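Rhizavidin (Rhizobium etli, PDB 3EW1) binds biotin with high affinity as a dimeric member of the avidin family, probably as a secreted protein. Local coordinates at residues Trp19-Gln22 with Ser23-Met27; Gln46-Gly49 with Cys50-Ser53. One frame throughout, in Å; residues are numbered along the deposited sequence.

Both contacts are local, and both shape loops at the biotin site of one eight-stranded antiparallel barrel. Interaction 1 comes first along the chain and closes the hairpin between strand 15-21 and strand 26-31. Interaction 2 follows after strand 36-42, in the loop that leads into strand 54-62. Their centres lie 12 Å apart and their nearest atoms about 5 Å, so they do not touch directly; Arg44, in the same loop just ahead of 46-49, hydrogen-bonds Gly24, Ser25 and Thr26 of the first. Asn21 in the hairpin and Gly49 in the loop are both biotin-binding residues, which illustrates how an avidin-type pocket is assembled from separate strand connections.

Interaction 1: residues Trp19-Gln22 with Ser23-Met27; sequences WQNQ and SGSTM
With chi1 at 74°, Asn21 places its CG between its own backbone N and carbonyl carbon, which brings the amide over the turn that follows and delivers OD1 to the backbone of Ser23 and Ser25. Two N-H groups grip this oxygen: Ser23 N at 2.9 Å and Ser25 N at 3.0 Å from Asn21 OD1. They arrive from opposite faces of the amide plane, each well out of it, so the pair pins the group from both sides. The backbone completes the type I turn from Asn21 to Gly24, with Gly24 N 3.0 Å from Asn21 O and Asn21 N returning a 2.8 Å bond to Ser25 O. Gly24 has a positive phi (94°), at which a CB would press on the preceding carbonyl oxygen. A water joins Asn21 ND2 to Ser25 OG, whose hydroxyl also bonds Arg44 N; a second water links Gln20 OE1 to Gly24 O.

Farther along, Trp19 and Met27 form a hydrogen-bonded antiparallel pair, with Trp19 N 3.0 Å from Met27 O and Met27 N giving the reciprocal bond. Their side chains share one face, where Trp19 CB rests 3.9 Å from Met27 CG and both residues meet Phe121 and Ile98. On the other face the side chains of Gln20 and Thr26 cross at a slant, Gln20 CG 4.1 Å from Thr26 CG2. Asn21 is a biotin-binding residue and touches Tyr41, another of them; its ND2 makes a weak bond to Asp119, a third. This is a 3:5 hairpin with type I turn and G1 beta bulge, its Asx turn made by a biotin-site residue.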
loop_
_atom_site.group_PDB
_atom_site.type_symbol
_atom_site.label_atom_id
_atom_site.label_comp_id
_atom_site.label_asym_id
_atom_site.label_seq_id
_atom_site.Cartn_x
_atom_site.Cartn_y
_atom_site.Cartn_z
ATOM N N TRP B 19 13.291 -4.113 9.713
ATOM C CA TRP B 19 13.762 -2.862 9.139
ATOM C C TRP B 19 13.569 -1.754 10.156
ATOM O O TRP B 19 12.611 -1.799 10.975
ATOM C CB TRP B 19 12.979 -2.543 7.855
ATOM C CG TRP B 19 13.032 -3.668 6.883
ATOM C CD1 TRP B 19 12.243 -4.772 6.877
ATOM C CD2 TRP B 19 13.960 -3.842 5.788
ATOM N NE1 TRP B 19 12.591 -5.608 5.850
ATOM C CE2 TRP B 19 13.658 -5.071 5.182
ATOM C CE3 TRP B 19 14.996 -3.062 5.256
ATOM C CZ2 TRP B 19 14.342 -5.555 4.083
ATOM C CZ3 TRP B 19 15.690 -3.548 4.159
ATOM C CH2 TRP B 19 15.369 -4.786 3.580
ATOM N N GLN B 20 14.491 -0.789 10.138
ATOM C CA GLN B 20 14.428 0.403 10.987
ATOM C C GLN B 20 14.631 1.649 10.139
ATOM O O GLN B 20 15.606 1.715 9.372
ATOM C CB GLN B 20 15.511 0.345 12.066
ATOM C CG GLN B 20 15.413 1.489 13.041
ATOM C CD GLN B 20 16.649 1.614 13.890
ATOM O OE1 GLN B 20 16.560 1.675 15.108
ATOM N NE2 GLN B 20 17.821 1.648 13.244
ATOM N N ASN B 21 13.747 2.644 10.231
ATOM C CA ASN B 21 14.005 3.905 9.509
ATOM C C ASN B 21 14.799 4.913 10.348
ATOM O O ASN B 21 15.143 4.640 11.502
ATOM C CB ASN B 21 12.745 4.527 8.867
ATOM C CG ASN B 21 11.801 5.168 9.873
ATOM O OD1 ASN B 21 12.155 5.437 11.007
ATOM N ND2 ASN B 21 10.553 5.391 9.450
ATOM N N GLN B 22 15.101 6.059 9.743
ATOM C CA GLN B 22 15.910 7.099 10.373
ATOM C C GLN B 22 15.289 7.756 11.613
ATOM O O GLN B 22 15.987 8.475 12.366
ATOM C CB GLN B 22 16.283 8.147 9.315
ATOM C CG GLN B 22 15.159 9.132 8.922
ATOM C CD GLN B 22 13.983 8.473 8.148
ATOM O OE1 GLN B 22 14.187 7.599 7.308
ATOM N NE2 GLN B 22 12.769 8.916 8.430
ATOM N N SER B 23 13.985 7.531 11.815
ATOM C CA SER B 23 13.248 8.099 12.940
ATOM C C SER B 23 13.132 7.100 14.062
ATOM O O SER B 23 12.569 7.402 15.152
ATOM C CB SER B 23 11.839 8.495 12.500
ATOM O OG SER B 23 11.863 9.422 11.441
ATOM N N GLY B 24 13.625 5.891 13.803
ATOM C CA GLY B 24 13.589 4.845 14.809
ATOM C C GLY B 24 12.365 3.957 14.693
ATOM O O GLY B 24 12.197 3.010 15.463
ATOM N N SER B 25 11.527 4.242 13.703
ATOM C CA SER B 25 10.375 3.389 13.479
ATOM C C SER B 25 10.848 2.061 12.913
ATOM O O SER B 25 11.884 2.004 12.235
ATOM C CB SER B 25 9.385 4.067 12.544
ATOM O OG SER B 25 8.880 5.238 13.167
ATOM N N THR B 26 10.136 0.990 13.256
ATOM C CA THR B 26 10.483 -0.345 12.762
ATOM C C THR B 26 9.309 -1.015 12.048
ATOM O O THR B 26 8.110 -0.702 12.294
ATOM C CB THR B 26 10.975 -1.255 13.908
ATOM O OG1 THR B 26 9.992 -1.259 14.959
ATOM C CG2 THR B 26 12.326 -0.775 14.447
ATOM N N MET B 27 9.634 -1.894 11.116
ATOM C CA MET B 27 8.629 -2.733 10.539
ATOM C C MET B 27 9.147 -4.140 10.370
ATOM O O MET B 27 10.360 -4.347 10.187
ATOM C CB MET B 27 8.093 -2.156 9.236
ATOM C CG MET B 27 9.090 -2.145 8.102
ATOM S SD MET B 27 8.323 -1.442 6.604
ATOM C CE MET B 27 9.698 -1.511 5.462
HETATM O O HOH W 1 14.115 1.560 16.924
HETATM O O HOH W 2 9.125 7.112 11.287
#

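Interaction 2: residues Gln46-Gly49 with Cys50-Ser53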
loop_
_atom_site.group_PDB
_atom_site.type_symbol
_atom_site.label_atom_id
_atom_site.label_comp_id
_atom_site.label_asym_id
_atom_site.label_seq_id
_atom_site.Cartn_x
_atom_site.Cartn_y
_atom_site.Cartn_z
ATOM N N GLN B 46 9.350 11.057 16.668
ATOM C CA GLN B 46 9.312 11.962 17.815
ATOM C C GLN B 46 8.086 12.859 17.816
ATOM O O GLN B 46 7.805 13.515 16.819
ATOM C CB GLN B 46 10.604 12.798 17.787
ATOM C CG GLN B 46 10.788 13.830 18.865
ATOM C CD GLN B 46 12.116 14.581 18.668
ATOM O OE1 GLN B 46 12.119 15.767 18.296
ATOM N NE2 GLN B 46 13.256 13.873 18.870
ATOM N N GLY B 47 7.354 12.870 18.930
ATOM C CA GLY B 47 6.239 13.799 19.115
ATOM C C GLY B 47 4.933 13.424 18.421
ATOM O O GLY B 47 3.952 14.189 18.476
ATOM N N THR B 48 4.892 12.250 17.784
ATOM C CA THR B 48 3.691 11.812 17.058
ATOM C C THR B 48 2.788 10.940 17.926
ATOM O O THR B 48 3.222 10.380 18.925
ATOM C CB THR B 48 4.036 11.006 15.784
ATOM O OG1 THR B 48 4.720 9.824 16.164
ATOM C CG2 THR B 48 4.945 11.796 14.808
ATOM N N GLY B 49 1.522 10.830 17.548
ATOM C CA GLY B 49 0.613 9.872 18.208
ATOM C C GLY B 49 0.881 8.449 17.737
ATOM O O GLY B 49 1.698 8.224 16.834
ATOM N N CYS B 50 0.200 7.474 18.333
ATOM C CA CYS B 50 0.268 6.117 17.833
ATOM C C CYS B 50 1.692 5.569 17.783
ATOM O O CYS B 50 2.095 4.957 16.794
ATOM C CB CYS B 50 -0.405 6.047 16.445
ATOM S SG CYS B 50 -2.211 6.218 16.505
ATOM N N GLN B 51 2.417 5.807 18.864
ATOM C CA GLN B 51 3.763 5.230 19.021
ATOM C C GLN B 51 3.742 3.932 19.821
ATOM O O GLN B 51 2.848 3.701 20.625
ATOM C CB GLN B 51 4.764 6.210 19.681
ATOM C CG GLN B 51 4.978 7.510 18.932
ATOM C CD GLN B 51 6.118 8.343 19.518
ATOM O OE1 GLN B 51 7.186 7.814 19.829
ATOM N NE2 GLN B 51 5.884 9.638 19.682
ATOM N N ASN B 52 4.766 3.093 19.623
ATOM C CA ASN B 52 5.045 1.944 20.486
ATOM C C ASN B 52 3.992 0.839 20.530
ATOM O O ASN B 52 3.904 0.113 21.520
ATOM C CB ASN B 52 5.314 2.388 21.938
ATOM C CG ASN B 52 6.254 3.553 22.042
ATOM O OD1 ASN B 52 7.370 3.509 21.524
ATOM N ND2 ASN B 52 5.814 4.621 22.730
ATOM N N SER B 53 3.157 0.726 19.501
ATOM C CA SER B 53 2.246 -0.423 19.379
ATOM C C SER B 53 2.190 -0.829 17.908
ATOM O O SER B 53 2.416 0.017 17.033
ATOM C CB SER B 53 0.830 -0.135 19.953
ATOM O OG SER B 53 0.128 0.818 19.191
HETATM O O HOH W 3 7.478 11.390 21.423
#
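Gln51 reaches back across the bend at Gly49 and Cys50 and hydrogen-bonds the main chain of Thr48. At that bend Cys50 CB sits 3.1 Å from Gly49 O, and Cys50, at positive phi (57°), turns the chain so that Gln51 heads back. Gly49 binds biotin; Cys50 is tied to Cys79 by a disulfide, and its N bonds Glu77. Gln51 NE2 lies 2.9 Å from Thr48 O, and the bond is nearly straight (168° at the hydrogen), with the acceptor lying in the plane of the Gln51 amide. CG stands anti to the carbonyl carbon (chi1 -59°) and the chain runs extended beyond it, which spans the gap to Thr48. On the way the two side chains cross at about a right angle, Gln51 CG passing 3.6 Å from Thr48 OG1, a hydroxyl bonded to Ala45 O and Asn43 ND2. A water 2.9 Å from Gln51 NE2 accepts from it and from Gly47 N, extending the link to Gly47.

An alanine here would remove the amide and would probably leave Thr48 O without this donor and Gly47 without its water-mediated link. The chemistry implies a biotin-site loop in which the disulfide fixes Cys50 covalently, while the one direct hydrogen bond between 46-49 and 50-53 and a water add polar links.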